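Local structure of anti-sigma-E factor ChrR (Rhodobacter sphaeroides, 2Z2S) at residues H6-L12 and C38-A42; A23-V27 and L190-D194. The protein inhibits the extracytoplasmic function sigma factor sigma-E through its zinc-binding N-terminal domain and needs its C-terminal cupin-like domain to respond to singlet oxygen. One frame throughout, in Å; residues are numbered along the deposited sequence.

Interaction 1 of 2, residues H6-L12 and C38-A42; sequences HVSDALL and CRARA. With ZN (zinc ion), chain I.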
loop_
_atom_site.group_PDB
_atom_site.type_symbol
_atom_site.label_atom_id
_atom_site.label_comp_id
_atom_site.label_asym_id
_atom_site.label_seq_id
_atom_site.Cartn_x
_atom_site.Cartn_y
_atom_site.Cartn_z
ATOM N N HIS B 6 -9.782 -12.142 -3.253
ATOM C CA HIS B 6 -9.051 -10.978 -2.787
ATOM C C HIS B 6 -8.390 -11.049 -1.429
ATOM O O HIS B 6 -8.418 -12.079 -0.757
ATOM C CB HIS B 6 -9.997 -9.793 -2.846
ATOM C CG HIS B 6 -10.674 -9.660 -4.173
ATOM N ND1 HIS B 6 -10.017 -9.221 -5.302
ATOM C CD2 HIS B 6 -11.928 -9.982 -4.569
ATOM C CE1 HIS B 6 -10.835 -9.280 -6.339
ATOM N NE2 HIS B 6 -11.999 -9.740 -5.920
ATOM N N VAL B 7 -7.769 -9.946 -1.038
ATOM C CA VAL B 7 -7.099 -9.883 0.240
ATOM C C VAL B 7 -8.160 -9.559 1.270
ATOM O O VAL B 7 -8.975 -8.662 1.059
ATOM C CB VAL B 7 -6.018 -8.795 0.247
ATOM C CG1 VAL B 7 -5.333 -8.755 1.584
ATOM C CG2 VAL B 7 -5.024 -9.065 -0.813
ATOM N N SER B 8 -8.162 -10.304 2.374
ATOM C CA SER B 8 -9.146 -10.099 3.435
ATOM C C SER B 8 -9.079 -8.681 3.961
ATOM O O SER B 8 -8.044 -8.033 3.880
ATOM C CB SER B 8 -8.902 -11.079 4.576
ATOM O OG SER B 8 -7.636 -10.855 5.165
ATOM N N ASP B 9 -10.195 -8.197 4.494
ATOM C CA ASP B 9 -10.247 -6.848 5.024
ATOM C C ASP B 9 -9.231 -6.654 6.128
ATOM O O ASP B 9 -8.667 -5.569 6.257
ATOM C CB ASP B 9 -11.650 -6.519 5.542
ATOM C CG ASP B 9 -12.683 -6.419 4.419
ATOM O OD1 ASP B 9 -12.318 -5.927 3.329
ATOM O OD2 ASP B 9 -13.860 -6.812 4.634
ATOM N N ALA B 10 -8.993 -7.710 6.909
ATOM C CA ALA B 10 -8.043 -7.663 8.021
ATOM C C ALA B 10 -6.603 -7.529 7.521
ATOM O O ALA B 10 -5.760 -6.886 8.152
ATOM C CB ALA B 10 -8.192 -8.878 8.865
ATOM N N LEU B 11 -6.305 -8.129 6.385
ATOM C CA LEU B 11 -4.965 -7.995 5.852
ATOM C C LEU B 11 -4.791 -6.624 5.185
ATOM O O LEU B 11 -3.691 -6.061 5.167
ATOM C CB LEU B 11 -4.681 -9.101 4.842
ATOM C CG LEU B 11 -4.215 -10.437 5.398
ATOM C CD1 LEU B 11 -3.766 -11.316 4.248
ATOM C CD2 LEU B 11 -3.083 -10.199 6.357
ATOM N N LEU B 12 -5.874 -6.095 4.628
ATOM C CA LEU B 12 -5.842 -4.789 3.990
ATOM C C LEU B 12 -5.700 -3.701 5.047
ATOM O O LEU B 12 -5.043 -2.688 4.819
ATOM C CB LEU B 12 -7.109 -4.579 3.180
ATOM C CG LEU B 12 -6.917 -4.638 1.664
ATOM C CD1 LEU B 12 -5.900 -5.681 1.233
ATOM C CD2 LEU B 12 -8.247 -4.925 1.071
ATOM N N CYS B 38 -9.132 -4.450 -4.976
ATOM C CA CYS B 38 -8.422 -4.388 -3.698
ATOM C C CYS B 38 -7.647 -3.075 -3.573
ATOM O O CYS B 38 -7.399 -2.560 -2.473
ATOM C CB CYS B 38 -7.478 -5.591 -3.544
ATOM S SG CYS B 38 -8.317 -7.212 -3.362
ATOM N N ARG B 39 -7.274 -2.527 -4.720
ATOM C CA ARG B 39 -6.549 -1.271 -4.751
ATOM C C ARG B 39 -7.466 -0.141 -4.253
ATOM O O ARG B 39 -7.033 0.773 -3.544
ATOM C CB ARG B 39 -6.100 -0.998 -6.171
ATOM C CG ARG B 39 -5.019 0.036 -6.284
ATOM C CD ARG B 39 -4.859 0.352 -7.737
ATOM N NE ARG B 39 -3.594 -0.075 -8.319
ATOM C CZ ARG B 39 -2.413 0.442 -8.002
ATOM N NH1 ARG B 39 -2.341 1.397 -7.084
ATOM N NH2 ARG B 39 -1.314 0.054 -8.645
ATOM N N ALA B 40 -8.738 -0.203 -4.629
ATOM C CA ALA B 40 -9.701 0.795 -4.180
ATOM C C ALA B 40 -10.025 0.591 -2.697
ATOM O O ALA B 40 -10.332 1.552 -1.973
ATOM C CB ALA B 40 -10.954 0.699 -4.985
ATOM N N ARG B 41 -9.988 -0.664 -2.250
ATOM C CA ARG B 41 -10.247 -0.959 -0.841
ATOM C C ARG B 41 -9.130 -0.403 0.052
ATOM O O ARG B 41 -9.400 0.235 1.083
ATOM C CB ARG B 41 -10.359 -2.454 -0.636
ATOM C CG ARG B 41 -11.449 -3.063 -1.449
ATOM C CD ARG B 41 -11.669 -4.464 -0.968
ATOM N NE ARG B 41 -12.550 -5.227 -1.838
ATOM C CZ ARG B 41 -12.769 -6.529 -1.718
ATOM N NH1 ARG B 41 -12.173 -7.217 -0.746
ATOM N NH2 ARG B 41 -13.539 -7.150 -2.605
ATOM N N ALA B 42 -7.878 -0.644 -0.348
ATOM C CA ALA B 42 -6.745 -0.136 0.406
ATOM C C ALA B 42 -6.902 1.384 0.502
ATOM O O ALA B 42 -6.744 1.996 1.568
ATOM C CB ALA B 42 -5.450 -0.482 -0.302
HETATM ZN ZN ZN I . -8.276 -8.243 -5.305
#
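His6 and Cys38 turn their zinc-binding atoms onto a shared ion by matching first torsions: CG of His6 (chi1 -51°) and SG of Cys38 each stand anti to their own carbonyl carbon, beside the backbone N. The zinc ion is held by His6 ND1 at 2.0 Å and by Cys38 SG at 2.2 Å, and His31 and Cys35 complete the four-ligand site. Val7 N also gives Cys38 SG a weak hydrogen bond, 3.6 Å long and nearly straight (167°), which would probably temper the charge on the sulfur. Arg41, its chain extended from CG to NE, crosses the His6 side chain at about a right angle and brings NH2 to 3.8 Å from His6 CD2, with ring and guanidinium planes 59° apart. Its NE is engaged in a salt bridge with Glu37, while Asp9 OD1 lies 4.3 Å from Arg41 NH1 and well out of the guanidinium plane, close enough for charge attraction alone. Farther along, Leu12 CD2 rests 3.7 Å from Arg41 CB, so the aliphatic part of the arginine packs against helix 9-17. This zinc site, characteristic of the ZAS anti-sigma factors, joins the approach to helix 9-17 to helix 36-54; helix 22-32 packs against Val7 and Cys38, and strand 168-171 meets Val7, Ser8 and Leu11.

Interaction 2 of 2, residues A23-V27 and L190-D194; sequences AFSLV and LAATD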
loop_
_atom_site.group_PDB
_atom_site.type_symbol
_atom_site.label_atom_id
_atom_site.label_comp_id
_atom_site.label_asym_id
_atom_site.label_seq_id
_atom_site.Cartn_x
_atom_site.Cartn_y
_atom_site.Cartn_z
ATOM N N ALA B 23 7.372 -9.737 4.009
ATOM C CA ALA B 23 6.919 -10.834 3.166
ATOM C C ALA B 23 5.436 -10.638 2.789
ATOM O O ALA B 23 5.090 -10.473 1.613
ATOM C CB ALA B 23 7.127 -12.182 3.904
ATOM N N PHE B 24 4.565 -10.655 3.792
ATOM C CA PHE B 24 3.145 -10.480 3.543
ATOM C C PHE B 24 2.868 -9.194 2.756
ATOM O O PHE B 24 2.051 -9.193 1.847
ATOM C CB PHE B 24 2.365 -10.503 4.870
ATOM C CG PHE B 24 2.410 -11.838 5.570
ATOM C CD1 PHE B 24 2.138 -13.005 4.873
ATOM C CD2 PHE B 24 2.714 -11.930 6.917
ATOM C CE1 PHE B 24 2.173 -14.235 5.500
ATOM C CE2 PHE B 24 2.748 -13.167 7.550
ATOM C CZ PHE B 24 2.474 -14.316 6.836
ATOM N N SER B 25 3.552 -8.106 3.097
ATOM C CA SER B 25 3.382 -6.849 2.373
ATOM C C SER B 25 3.704 -7.063 0.907
ATOM O O SER B 25 3.131 -6.428 0.035
ATOM C CB SER B 25 4.322 -5.783 2.917
ATOM O OG SER B 25 4.073 -5.544 4.288
ATOM N N LEU B 26 4.642 -7.952 0.628
ATOM C CA LEU B 26 5.003 -8.223 -0.750
ATOM C C LEU B 26 3.854 -8.891 -1.524
ATOM O O LEU B 26 3.548 -8.539 -2.653
ATOM C CB LEU B 26 6.254 -9.104 -0.783
ATOM C CG LEU B 26 6.838 -9.429 -2.163
ATOM C CD1 LEU B 26 6.884 -8.160 -3.010
ATOM C CD2 LEU B 26 8.258 -10.043 -2.006
ATOM N N VAL B 27 3.205 -9.860 -0.911
ATOM C CA VAL B 27 2.130 -10.532 -1.603
ATOM C C VAL B 27 0.912 -9.645 -1.725
ATOM O O VAL B 27 0.315 -9.533 -2.796
ATOM C CB VAL B 27 1.740 -11.814 -0.877
ATOM C CG1 VAL B 27 0.529 -12.424 -1.516
ATOM C CG2 VAL B 27 2.895 -12.790 -0.927
ATOM N N LEU B 190 3.335 -16.806 -5.916
ATOM C CA LEU B 190 4.131 -16.035 -4.976
ATOM C C LEU B 190 3.531 -16.380 -3.621
ATOM O O LEU B 190 2.348 -16.137 -3.376
ATOM C CB LEU B 190 4.000 -14.539 -5.230
ATOM C CG LEU B 190 4.772 -13.660 -4.243
ATOM C CD1 LEU B 190 6.231 -14.081 -4.169
ATOM C CD2 LEU B 190 4.650 -12.218 -4.689
ATOM N N ALA B 191 4.332 -16.977 -2.749
ATOM C CA ALA B 191 3.829 -17.346 -1.444
ATOM C C ALA B 191 4.597 -16.673 -0.327
ATOM O O ALA B 191 5.748 -16.259 -0.487
ATOM C CB ALA B 191 3.869 -18.844 -1.286
ATOM N N ALA B 192 3.933 -16.555 0.811
ATOM C CA ALA B 192 4.524 -15.935 1.965
ATOM C C ALA B 192 3.966 -16.640 3.186
ATOM O O ALA B 192 2.749 -16.815 3.300
ATOM C CB ALA B 192 4.168 -14.462 1.986
ATOM N N THR B 193 4.856 -17.062 4.084
ATOM C CA THR B 193 4.457 -17.744 5.310
ATOM C C THR B 193 5.093 -17.083 6.513
ATOM O O THR B 193 6.147 -16.450 6.399
ATOM C CB THR B 193 4.913 -19.190 5.326
ATOM O OG1 THR B 193 4.881 -19.711 3.997
ATOM C CG2 THR B 193 3.997 -20.010 6.216
ATOM N N ASP B 194 4.453 -17.232 7.668
ATOM C CA ASP B 194 4.988 -16.659 8.899
ATOM C C ASP B 194 5.252 -17.765 9.909
ATOM O O ASP B 194 5.069 -17.495 11.120
ATOM C CB ASP B 194 4.014 -15.630 9.499
ATOM C CG ASP B 194 2.719 -16.259 10.010
ATOM O OD1 ASP B 194 2.139 -17.109 9.304
ATOM O OD2 ASP B 194 2.269 -15.890 11.113
#
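Phe24 reaches from helix 22-32 to the end of strand 187-193, where its ring meets Ala192 and Asp194. Its CB starts beside the strand rather than pointing at it, and a chi1 of -66°, with CG anti to the carbonyl carbon, carries the ring across. From CG one side of the ring runs along Ala192: CD1 sits 3.8 Å from Ala192 CB, and CE1 comes to 3.4 Å from Ala192 O, which lies at the ring edge near its plane. At the tip, CZ and CE2 meet the methylene of Asp194, with CZ 3.3 Å from Asp194 CB. The carboxylate carbon also lies at the ring edge, and the two planes are 62° apart; the polar end of this aspartate is engaged elsewhere, OD1 accepting a hydrogen bond from Leu146 N. An alanine in place of Phe24 has no ring to set against Ala192 and the Asp194 methylene, and a gap would probably open between helix and strand. Three residues on, Val27 points CG2 at the strand, 3.6 Å from Ala192 CB and 3.9 Å from Leu190 CG, and the Val27 and Leu190 side chains run alongside each other, pointing opposite ways. Ala192 thus receives both Phe24 and Val27, and Ala23 CB lies 4.2 Å from Ala192 CB, a close approach consistent with two small side chains. No hydrogen bond crosses this apolar interface. Segments 23-27 and 190-193 run roughly antiparallel, 150° between their directions, with axes 7.7 Å apart at closest; on strand 147-151, Leu148 touches both Phe24 and Val27, and Leu150 touches Val27. The contact is an interdomain helix-on-sheet packing, in which a helix of the anti-sigma domain lies against the antiparallel sheet of the cupin-like domain.

From the N terminus, the chain enters interaction 1 at residues 6-12, passes through helix 9-17 and reaches interaction 2 at residues 23-27 on helix 22-32. It then returns to interaction 1 at residues 38-42 on helix 36-54, closing a short, mostly helical loop within the anti-sigma domain. Interaction 2 closes only at residues 190-194, on the last strand of the cupin-like domain, so the two loops cross. Their centres are about 14 Å apart and they do not touch. Interaction 1 fastens the first and third helices together around zinc, whereas interaction 2 docks the helix between them onto the sheet, joining the sigma-binding and singlet-oxygen-responsive regions.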